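Local structure of elongation factor G (Thermus thermophilus, 2DY1) at residues P53-K56 / T61-T64; K56-T61 / A436-Q441; L406-S411 / Q441-E446. The protein binds GTP together with a magnesium ion and probably acts as a GTPase elongation factor in protein synthesis. All coordinates share one frame; numbering follows the deposited sequence.

Contact 1 (P53-K56 / T61-T64); sequences PEAK and TVRT. With MG (magnesium ion), chain B; GTP (guanosine-5'-triphosphate), chain C.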
loop_
_atom_site.group_PDB
_atom_site.type_symbol
_atom_site.label_atom_id
_atom_site.label_comp_id
_atom_site.label_asym_id
_atom_site.label_seq_id
_atom_site.Cartn_x
_atom_site.Cartn_y
_atom_site.Cartn_z
ATOM N N PRO A 53 9.645 -6.931 -15.989
ATOM C CA PRO A 53 10.216 -5.791 -16.699
ATOM C C PRO A 53 10.254 -4.521 -15.852
ATOM O O PRO A 53 11.187 -3.714 -15.941
ATOM C CB PRO A 53 9.278 -5.619 -17.905
ATOM C CG PRO A 53 8.814 -7.008 -18.158
ATOM C CD PRO A 53 8.543 -7.542 -16.752
ATOM N N GLU A 54 9.232 -4.347 -15.014
ATOM C CA GLU A 54 9.135 -3.155 -14.201
ATOM C C GLU A 54 10.226 -3.139 -13.137
ATOM O O GLU A 54 10.850 -2.107 -12.895
ATOM C CB GLU A 54 7.755 -3.094 -13.543
ATOM C CG GLU A 54 6.557 -2.996 -14.557
ATOM C CD GLU A 54 6.350 -4.255 -15.403
ATOM O OE1 GLU A 54 6.466 -5.391 -14.877
ATOM O OE2 GLU A 54 6.059 -4.115 -16.628
ATOM N N ALA A 55 10.453 -4.284 -12.497
ATOM C CA ALA A 55 11.496 -4.364 -11.466
ATOM C C ALA A 55 12.874 -4.073 -12.026
ATOM O O ALA A 55 13.669 -3.381 -11.399
ATOM C CB ALA A 55 11.498 -5.764 -10.814
ATOM N N LYS A 56 13.162 -4.605 -13.208
ATOM C CA LYS A 56 14.461 -4.397 -13.813
ATOM C C LYS A 56 14.619 -2.980 -14.344
ATOM O O LYS A 56 15.631 -2.338 -14.080
ATOM C CB LYS A 56 14.684 -5.446 -14.905
ATOM C CG LYS A 56 14.712 -6.884 -14.320
ATOM C CD LYS A 56 14.516 -7.947 -15.401
ATOM C CE LYS A 56 15.713 -8.079 -16.298
ATOM N NZ LYS A 56 15.483 -9.163 -17.286
ATOM N N THR A 61 12.726 -3.499 -6.295
ATOM C CA THR A 61 11.825 -4.620 -6.166
ATOM C C THR A 61 10.379 -4.137 -6.180
ATOM O O THR A 61 9.865 -3.590 -5.202
ATOM C CB THR A 61 12.175 -5.382 -4.864
ATOM O OG1 THR A 61 13.488 -5.922 -5.021
ATOM C CG2 THR A 61 11.197 -6.539 -4.600
ATOM N N VAL A 62 9.712 -4.368 -7.310
ATOM C CA VAL A 62 8.322 -3.972 -7.498
ATOM C C VAL A 62 7.413 -5.076 -6.961
ATOM O O VAL A 62 6.315 -4.800 -6.466
ATOM C CB VAL A 62 8.046 -3.767 -9.007
ATOM C CG1 VAL A 62 6.557 -3.521 -9.277
ATOM C CG2 VAL A 62 8.900 -2.609 -9.506
ATOM N N ARG A 63 7.893 -6.315 -7.080
ATOM C CA ARG A 63 7.134 -7.484 -6.659
ATOM C C ARG A 63 7.966 -8.374 -5.765
ATOM O O ARG A 63 9.120 -8.684 -6.078
ATOM C CB ARG A 63 6.710 -8.302 -7.879
ATOM C CG ARG A 63 5.952 -7.512 -8.966
ATOM C CD ARG A 63 4.637 -6.962 -8.481
ATOM N NE ARG A 63 3.701 -8.056 -8.199
ATOM C CZ ARG A 63 2.518 -7.892 -7.610
ATOM N NH1 ARG A 63 2.109 -6.689 -7.236
ATOM N NH2 ARG A 63 1.731 -8.948 -7.402
ATOM N N THR A 64 7.382 -8.776 -4.638
ATOM C CA THR A 64 8.060 -9.674 -3.724
ATOM C C THR A 64 8.506 -10.958 -4.421
ATOM O O THR A 64 7.745 -11.550 -5.197
ATOM C CB THR A 64 7.098 -10.057 -2.591
ATOM O OG1 THR A 64 6.677 -8.863 -1.926
ATOM C CG2 THR A 64 7.761 -11.026 -1.596
HETATM MG MG MG B . 15.041 -5.278 -3.844
HETATM P PG GTP C . 14.725 -2.072 -3.167
HETATM O O1G GTP C . 14.611 -0.990 -4.349
HETATM O O2G GTP C . 14.213 -3.495 -3.705
HETATM O O3G GTP C . 14.026 -1.655 -1.930
HETATM O O3B GTP C . 16.319 -2.175 -2.957
HETATM P PB GTP C . 17.066 -3.355 -2.168
HETATM O O1B GTP C . 16.917 -3.122 -0.712
HETATM O O2B GTP C . 16.631 -4.668 -2.703
HETATM O O3A GTP C . 18.604 -3.039 -2.500
HETATM P PA GTP C . 19.421 -3.712 -3.706
HETATM O O1A GTP C . 19.802 -5.088 -3.320
HETATM O O2A GTP C . 18.668 -3.510 -4.965
HETATM O "O5'" GTP C . 20.768 -2.835 -3.745
HETATM C "C5'" GTP C . 20.704 -1.505 -4.262
HETATM C "C4'" GTP C . 22.112 -0.995 -4.556
HETATM O "O4'" GTP C . 22.874 -1.177 -3.351
HETATM C "C3'" GTP C . 22.772 -1.870 -5.624
HETATM O "O3'" GTP C . 23.694 -1.076 -6.376
HETATM C "C2'" GTP C . 23.523 -2.907 -4.791
HETATM O "O2'" GTP C . 24.663 -3.367 -5.523
HETATM C "C1'" GTP C . 24.009 -2.001 -3.662
HETATM N N9 GTP C . 24.410 -2.749 -2.449
HETATM C C8 GTP C . 23.666 -3.638 -1.794
HETATM N N7 GTP C . 24.290 -4.008 -0.678
HETATM C C5 GTP C . 25.447 -3.355 -0.621
HETATM C C6 GTP C . 26.497 -3.339 0.291
HETATM O O6 GTP C . 26.458 -3.990 1.334
HETATM N N1 GTP C . 27.604 -2.525 0.022
HETATM C C2 GTP C . 27.635 -1.749 -1.143
HETATM N N2 GTP C . 28.684 -0.973 -1.402
HETATM N N3 GTP C . 26.601 -1.788 -1.997
HETATM C C4 GTP C . 25.532 -2.560 -1.759
HETATM O O HOH W 1 16.116 -4.775 -5.569
HETATM O O HOH W 2 14.053 -5.993 -2.145
#
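The flat peptide group joining E54 to A55 carries V62 on one of its faces: the methyl CG2 sits above the plane, 3.9 Å from E54 C, while at the edge of that group A55 CA is nearer still, 3.7 Å from V62 CG2. The branch arrives there because CG1 lies anti to the backbone N (chi1 173°), which turns CG2 to the helix. A55 suits its place, since its small CB lets the backbone of V62 draw up beside helix 53-57, and beta-branched V62 packs there with a compact apolar end. Just before V62 the chain turns to the nucleotide. T61 OG1 binds magnesium at 2.0 Å, and the same hydroxyl is hydrogen-bonded to D50. The amide T61 N donates to GTP O2G over 3.0 Å, fairly bent at 151°. T23, two GTP oxygens and two waters complete the six ligands of the metal. This is the threonine of the first switch region known in translational GTPases. T61 is thus tied to metal and gamma-phosphate together, consistent with a role in sensing the bound nucleotide; its amide bond, and probably the order of this loop, would probably be lost with the gamma-phosphate.

Contact 2 (K56-T61 / A436-Q441); sequences KLHRTT and AKERLQ. With MG (magnesium ion), chain B; GTP (guanosine-5'-triphosphate), chain C.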
loop_
_atom_site.group_PDB
_atom_site.type_symbol
_atom_site.label_atom_id
_atom_site.label_comp_id
_atom_site.label_asym_id
_atom_site.label_seq_id
_atom_site.Cartn_x
_atom_site.Cartn_y
_atom_site.Cartn_z
ATOM N N LYS A 56 13.162 -4.605 -13.208
ATOM C CA LYS A 56 14.461 -4.397 -13.813
ATOM C C LYS A 56 14.619 -2.980 -14.344
ATOM O O LYS A 56 15.631 -2.338 -14.080
ATOM C CB LYS A 56 14.684 -5.446 -14.905
ATOM C CG LYS A 56 14.712 -6.884 -14.320
ATOM C CD LYS A 56 14.516 -7.947 -15.401
ATOM C CE LYS A 56 15.713 -8.079 -16.298
ATOM N NZ LYS A 56 15.483 -9.163 -17.286
ATOM N N LEU A 57 13.609 -2.465 -15.043
ATOM C CA LEU A 57 13.708 -1.112 -15.593
ATOM C C LEU A 57 13.942 -0.080 -14.494
ATOM O O LEU A 57 14.812 0.802 -14.618
ATOM C CB LEU A 57 12.428 -0.762 -16.359
ATOM C CG LEU A 57 12.434 0.643 -16.952
ATOM C CD1 LEU A 57 13.521 0.721 -18.031
ATOM C CD2 LEU A 57 11.060 0.955 -17.527
ATOM N N HIS A 58 13.190 -0.191 -13.405
ATOM C CA HIS A 58 13.312 0.770 -12.322
ATOM C C HIS A 58 14.352 0.404 -11.276
ATOM O O HIS A 58 14.535 1.138 -10.306
ATOM C CB HIS A 58 11.944 0.974 -11.676
ATOM C CG HIS A 58 10.955 1.623 -12.587
ATOM N ND1 HIS A 58 10.914 2.989 -12.778
ATOM C CD2 HIS A 58 10.022 1.095 -13.413
ATOM C CE1 HIS A 58 9.999 3.272 -13.692
ATOM N NE2 HIS A 58 9.444 2.142 -14.096
ATOM N N ARG A 59 15.020 -0.730 -11.479
ATOM C CA ARG A 59 16.068 -1.207 -10.573
ATOM C C ARG A 59 15.608 -1.170 -9.113
ATOM O O ARG A 59 16.314 -0.684 -8.228
ATOM C CB ARG A 59 17.351 -0.373 -10.766
ATOM C CG ARG A 59 18.008 -0.546 -12.156
ATOM C CD ARG A 59 18.571 -1.953 -12.307
ATOM N NE ARG A 59 19.519 -2.132 -13.417
ATOM C CZ ARG A 59 19.323 -2.931 -14.466
ATOM N NH1 ARG A 59 18.200 -3.628 -14.600
ATOM N NH2 ARG A 59 20.297 -3.101 -15.354
ATOM N N THR A 60 14.408 -1.687 -8.877
ATOM C CA THR A 60 13.847 -1.731 -7.529
ATOM C C THR A 60 12.900 -2.919 -7.476
ATOM O O THR A 60 12.337 -3.323 -8.487
ATOM C CB THR A 60 13.098 -0.413 -7.192
ATOM O OG1 THR A 60 12.736 -0.410 -5.795
ATOM C CG2 THR A 60 11.830 -0.279 -8.022
ATOM N N THR A 61 12.726 -3.499 -6.295
ATOM C CA THR A 61 11.825 -4.620 -6.166
ATOM C C THR A 61 10.379 -4.137 -6.180
ATOM O O THR A 61 9.865 -3.590 -5.202
ATOM C CB THR A 61 12.175 -5.382 -4.864
ATOM O OG1 THR A 61 13.488 -5.922 -5.021
ATOM C CG2 THR A 61 11.197 -6.539 -4.600
ATOM N N ALA A 436 2.269 0.287 -13.291
ATOM C CA ALA A 436 0.985 -0.284 -13.742
ATOM C C ALA A 436 0.849 -0.064 -15.255
ATOM O O ALA A 436 0.382 -0.940 -15.981
ATOM C CB ALA A 436 -0.189 0.379 -13.011
ATOM N N LYS A 437 1.233 1.119 -15.716
ATOM C CA LYS A 437 1.167 1.411 -17.149
ATOM C C LYS A 437 2.057 0.424 -17.895
ATOM O O LYS A 437 1.691 -0.102 -18.951
ATOM C CB LYS A 437 1.642 2.844 -17.403
ATOM C CG LYS A 437 1.700 3.217 -18.875
ATOM C CD LYS A 437 2.044 4.694 -19.046
ATOM C CE LYS A 437 2.091 5.025 -20.546
ATOM N NZ LYS A 437 2.667 6.382 -20.766
ATOM N N GLU A 438 3.248 0.200 -17.353
ATOM C CA GLU A 438 4.195 -0.735 -17.944
ATOM C C GLU A 438 3.654 -2.150 -17.930
ATOM O O GLU A 438 3.860 -2.895 -18.880
ATOM C CB GLU A 438 5.532 -0.685 -17.183
ATOM C CG GLU A 438 6.239 0.652 -17.376
ATOM C CD GLU A 438 7.348 0.903 -16.361
ATOM O OE1 GLU A 438 7.921 -0.067 -15.823
ATOM O OE2 GLU A 438 7.667 2.090 -16.123
ATOM N N ARG A 439 2.977 -2.529 -16.841
ATOM C CA ARG A 439 2.461 -3.878 -16.772
ATOM C C ARG A 439 1.371 -4.108 -17.823
ATOM O O ARG A 439 1.330 -5.187 -18.420
ATOM C CB ARG A 439 1.956 -4.186 -15.345
ATOM C CG ARG A 439 1.696 -5.669 -15.131
ATOM C CD ARG A 439 2.955 -6.480 -15.357
ATOM N NE ARG A 439 2.874 -7.809 -14.737
ATOM C CZ ARG A 439 3.777 -8.758 -14.939
ATOM N NH1 ARG A 439 4.819 -8.533 -15.749
ATOM N NH2 ARG A 439 3.672 -9.931 -14.313
ATOM N N LEU A 440 0.511 -3.113 -18.042
ATOM C CA LEU A 440 -0.535 -3.215 -19.059
ATOM C C LEU A 440 0.170 -3.409 -20.417
ATOM O O LEU A 440 -0.284 -4.191 -21.260
ATOM C CB LEU A 440 -1.398 -1.948 -19.044
ATOM C CG LEU A 440 -2.289 -1.872 -17.793
ATOM C CD1 LEU A 440 -2.957 -0.513 -17.650
ATOM C CD2 LEU A 440 -3.361 -2.974 -17.903
ATOM N N GLN A 441 1.291 -2.715 -20.615
ATOM C CA GLN A 441 2.068 -2.868 -21.862
ATOM C C GLN A 441 2.585 -4.320 -21.988
ATOM O O GLN A 441 2.632 -4.880 -23.080
ATOM C CB GLN A 441 3.231 -1.860 -21.847
ATOM C CG GLN A 441 4.324 -2.061 -22.893
ATOM C CD GLN A 441 5.492 -1.089 -22.675
ATOM O OE1 GLN A 441 6.033 -0.962 -21.551
ATOM N NE2 GLN A 441 5.875 -0.393 -23.732
HETATM MG MG MG B . 15.041 -5.278 -3.844
HETATM P PG GTP C . 14.725 -2.072 -3.167
HETATM O O1G GTP C . 14.611 -0.990 -4.349
HETATM O O2G GTP C . 14.213 -3.495 -3.705
HETATM O O3G GTP C . 14.026 -1.655 -1.930
HETATM O O3B GTP C . 16.319 -2.175 -2.957
HETATM P PB GTP C . 17.066 -3.355 -2.168
HETATM O O1B GTP C . 16.917 -3.122 -0.712
HETATM O O2B GTP C . 16.631 -4.668 -2.703
HETATM O O3A GTP C . 18.604 -3.039 -2.500
HETATM P PA GTP C . 19.421 -3.712 -3.706
HETATM O O1A GTP C . 19.802 -5.088 -3.320
HETATM O O2A GTP C . 18.668 -3.510 -4.965
HETATM O "O5'" GTP C . 20.768 -2.835 -3.745
HETATM C "C5'" GTP C . 20.704 -1.505 -4.262
HETATM C "C4'" GTP C . 22.112 -0.995 -4.556
HETATM O "O4'" GTP C . 22.874 -1.177 -3.351
HETATM C "C3'" GTP C . 22.772 -1.870 -5.624
HETATM O "O3'" GTP C . 23.694 -1.076 -6.376
HETATM C "C2'" GTP C . 23.523 -2.907 -4.791
HETATM O "O2'" GTP C . 24.663 -3.367 -5.523
HETATM C "C1'" GTP C . 24.009 -2.001 -3.662
HETATM N N9 GTP C . 24.410 -2.749 -2.449
HETATM C C8 GTP C . 23.666 -3.638 -1.794
HETATM N N7 GTP C . 24.290 -4.008 -0.678
HETATM C C5 GTP C . 25.447 -3.355 -0.621
HETATM C C6 GTP C . 26.497 -3.339 0.291
HETATM O O6 GTP C . 26.458 -3.990 1.334
HETATM N N1 GTP C . 27.604 -2.525 0.022
HETATM C C2 GTP C . 27.635 -1.749 -1.143
HETATM N N2 GTP C . 28.684 -0.973 -1.402
HETATM N N3 GTP C . 26.601 -1.788 -1.997
HETATM C C4 GTP C . 25.532 -2.560 -1.759
HETATM O O HOH W 1 16.116 -4.775 -5.569
HETATM O O HOH W 2 14.053 -5.993 -2.145
#
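L57 and E438 form the closest backbone approach, their CA atoms 9.8 Å apart, where helix 53-57 ends facing helix 430-442, so only side chains bridge the gap. The helix closes in a Schellman motif, R59 taking a positive phi and returning its backbone N to K56 O. From this turn in the first switch region, just ahead of GTP-binding T60, H58 reaches across to what the family assigns as domain III. Its CG stands anti to its own carbonyl carbon (chi1 -66°), which aims the imidazole at the opposite helix, where L431 and T435 also touch it. H58 NE2 donates to E438 OE2 at 2.7 Å, almost straight at 170°. The acceptor offers its syn lone pair, and ring and carboxylate are nearly coplanar, 4° apart, so the acid meets the ring at its edge. The extended glutamate has just the length for this span, and a histidine supplies an N-H at the far end of a rigid ring. The bond requires the proton on NE2, and the neighbouring carboxylate would probably favour a protonated ring. Losing the carboxylate, as with an alanine here, would probably leave H58 NE2 without its acceptor and the imidazole free to turn. The pair lies at the surface, partly sheltered by L57. That leucine covers one face of the imidazole with CG, 4.2 Å above the plane toward the rim, and its methyl CD2 comes within 3.7 Å of E438 OE1.

Contact 3 (L406-S411 / Q441-E446); sequences LEEDPS and QDYGVE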
loop_
_atom_site.group_PDB
_atom_site.type_symbol
_atom_site.label_atom_id
_atom_site.label_comp_id
_atom_site.label_asym_id
_atom_site.label_seq_id
_atom_site.Cartn_x
_atom_site.Cartn_y
_atom_site.Cartn_z
ATOM N N LEU A 406 -5.407 -5.964 -11.923
ATOM C CA LEU A 406 -5.983 -5.844 -10.584
ATOM C C LEU A 406 -5.934 -7.160 -9.817
ATOM O O LEU A 406 -5.989 -7.148 -8.591
ATOM C CB LEU A 406 -7.416 -5.275 -10.657
ATOM C CG LEU A 406 -7.605 -3.747 -10.636
ATOM C CD1 LEU A 406 -7.348 -3.227 -9.234
ATOM C CD2 LEU A 406 -6.664 -3.060 -11.630
ATOM N N GLU A 407 -5.857 -8.292 -10.516
ATOM C CA GLU A 407 -5.707 -9.574 -9.812
ATOM C C GLU A 407 -4.318 -9.586 -9.203
ATOM O O GLU A 407 -4.121 -9.982 -8.046
ATOM C CB GLU A 407 -5.769 -10.767 -10.767
ATOM C CG GLU A 407 -7.126 -11.254 -11.104
ATOM C CD GLU A 407 -7.895 -11.720 -9.883
ATOM O OE1 GLU A 407 -7.312 -12.390 -8.989
ATOM O OE2 GLU A 407 -9.095 -11.419 -9.838
ATOM N N GLU A 408 -3.335 -9.179 -10.003
ATOM C CA GLU A 408 -1.961 -9.169 -9.563
ATOM C C GLU A 408 -1.732 -8.077 -8.532
ATOM O O GLU A 408 -0.979 -8.264 -7.570
ATOM C CB GLU A 408 -1.061 -8.959 -10.800
ATOM C CG GLU A 408 0.398 -8.987 -10.551
ATOM C CD GLU A 408 1.167 -8.939 -11.860
ATOM O OE1 GLU A 408 1.412 -10.007 -12.470
ATOM O OE2 GLU A 408 1.519 -7.813 -12.258
ATOM N N ASP A 409 -2.419 -6.944 -8.688
ATOM C CA ASP A 409 -2.199 -5.835 -7.770
ATOM C C ASP A 409 -3.470 -5.185 -7.262
ATOM O O ASP A 409 -3.949 -4.195 -7.799
ATOM C CB ASP A 409 -1.310 -4.784 -8.450
ATOM C CG ASP A 409 -0.927 -3.654 -7.524
ATOM O OD1 ASP A 409 -1.258 -3.672 -6.311
ATOM O OD2 ASP A 409 -0.268 -2.725 -8.020
ATOM N N PRO A 410 -4.048 -5.760 -6.199
ATOM C CA PRO A 410 -5.277 -5.238 -5.597
ATOM C C PRO A 410 -5.065 -3.934 -4.814
ATOM O O PRO A 410 -6.007 -3.427 -4.179
ATOM C CB PRO A 410 -5.749 -6.402 -4.704
ATOM C CG PRO A 410 -5.102 -7.606 -5.307
ATOM C CD PRO A 410 -3.731 -7.099 -5.675
ATOM N N SER A 411 -3.836 -3.399 -4.826
ATOM C CA SER A 411 -3.588 -2.126 -4.149
ATOM C C SER A 411 -3.952 -0.964 -5.076
ATOM O O SER A 411 -3.902 0.194 -4.669
ATOM C CB SER A 411 -2.129 -1.985 -3.691
ATOM O OG SER A 411 -1.272 -1.598 -4.757
ATOM N N GLN A 441 1.291 -2.715 -20.615
ATOM C CA GLN A 441 2.068 -2.868 -21.862
ATOM C C GLN A 441 2.585 -4.320 -21.988
ATOM O O GLN A 441 2.632 -4.880 -23.080
ATOM C CB GLN A 441 3.231 -1.860 -21.847
ATOM C CG GLN A 441 4.324 -2.061 -22.893
ATOM C CD GLN A 441 5.492 -1.089 -22.675
ATOM O OE1 GLN A 441 6.033 -0.962 -21.551
ATOM N NE2 GLN A 441 5.875 -0.393 -23.732
ATOM N N ASP A 442 2.984 -4.941 -20.875
ATOM C CA ASP A 442 3.464 -6.318 -20.916
ATOM C C ASP A 442 2.348 -7.231 -21.362
ATOM O O ASP A 442 2.604 -8.276 -21.963
ATOM C CB ASP A 442 3.919 -6.823 -19.541
ATOM C CG ASP A 442 5.074 -6.046 -18.973
ATOM O OD1 ASP A 442 5.764 -5.336 -19.731
ATOM O OD2 ASP A 442 5.308 -6.166 -17.739
ATOM N N TYR A 443 1.120 -6.844 -21.022
ATOM C CA TYR A 443 -0.061 -7.639 -21.371
ATOM C C TYR A 443 -0.547 -7.320 -22.785
ATOM O O TYR A 443 -1.576 -7.845 -23.223
ATOM C CB TYR A 443 -1.204 -7.395 -20.388
ATOM C CG TYR A 443 -0.911 -7.807 -18.944
ATOM C CD1 TYR A 443 -0.062 -8.870 -18.664
ATOM C CD2 TYR A 443 -1.539 -7.159 -17.881
ATOM C CE1 TYR A 443 0.154 -9.290 -17.338
ATOM C CE2 TYR A 443 -1.332 -7.569 -16.559
ATOM C CZ TYR A 443 -0.491 -8.636 -16.305
ATOM O OH TYR A 443 -0.334 -9.107 -15.009
ATOM N N GLY A 444 0.182 -6.457 -23.481
ATOM C CA GLY A 444 -0.174 -6.128 -24.868
ATOM C C GLY A 444 -1.068 -4.915 -25.088
ATOM O O GLY A 444 -1.596 -4.700 -26.182
ATOM N N VAL A 445 -1.214 -4.086 -24.070
ATOM C CA VAL A 445 -2.093 -2.940 -24.171
ATOM C C VAL A 445 -1.394 -1.627 -23.898
ATOM O O VAL A 445 -0.737 -1.472 -22.878
ATOM C CB VAL A 445 -3.263 -3.103 -23.176
ATOM C CG1 VAL A 445 -4.257 -1.950 -23.313
ATOM C CG2 VAL A 445 -3.953 -4.452 -23.414
ATOM N N GLU A 446 -1.522 -0.684 -24.828
ATOM C CA GLU A 446 -0.949 0.642 -24.627
ATOM C C GLU A 446 -2.020 1.562 -24.052
ATOM O O GLU A 446 -3.076 1.764 -24.661
ATOM C CB GLU A 446 -0.452 1.240 -25.955
ATOM C CG GLU A 446 0.777 0.564 -26.528
ATOM C CD GLU A 446 1.141 1.138 -27.885
ATOM O OE1 GLU A 446 0.568 0.683 -28.895
ATOM O OE2 GLU A 446 1.977 2.055 -27.913
#
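E408 and Y443 cross at an angle, E408 OE1 coming to the edge of the phenol, 3.2 Å from Y443 OH and near the ring plane. Carboxylate and ring planes are turned 50° from each other. This spot is the close-packed part of the contact, and its polar atoms are satisfied by strand 285-294, outside both segments: E408 OE1 takes the amide N-H of V293, while the hydroxyl of Y443 gives its proton to V293 O. The two side chains thus grip one residue of that strand by its backbone. E408 OE2 is held separately in a salt bridge to R439, which, together with the V293 amide on OE1, holds the carboxylate in its rotation and probably offsets part of its charge. Reach explains both choices: E408 has CG anti to the backbone N (chi1 -177°) and an extended chain, and a tyrosine carries its hydroxyl far enough to span CA atoms 12.1 Å apart.

Elsewhere the segments diverge, and only 62 Å² is buried between them. On one side D409 OD1 accepts S411 N at 3.0 Å in an Asx turn, and also S411 OG at 2.6 Å, so aspartate, the first residue beyond helix 392-408, shapes the turn that follows it. On the other side G444 ends helix 430-442 in a Schellman motif, its N bonding back to Q441 O; at a phi of 93° a CB would press on the preceding carbonyl O, hence glycine. Q441 and E446 lie on the exposed side, the carboxylate of E446 salt-bridged to K390. Two helices, 392-408 and 430-442, with an antiparallel sheet of strand order 2-3-1-4 match the beta-alpha-beta-beta-alpha-beta, ferredoxin-like fold of domain III, here anchored at its helix ends to strand 285-294.

Overall arrangement
The three contacts form a short chain running from the nucleotide into domain III. Contacts 1 and 2 have centres about 6 Å apart and share helix 53-57, K56 and T61; contact 3 lies about 10 Å from contact 2 and 13 Å from contact 1, using the far end of helix 430-442, with Q441 common to contacts 2 and 3. In sequence contact 1 closes first, whereas the segments of contacts 2 and 3 alternate. Two polar links tie the series together: R63 NH2 lies 2.8 Å from E408 O, and L440 O lies 3.0 Å from V445 N, a probable hydrogen bond. This continuity is consistent with changes at the GTP site being felt in domain III.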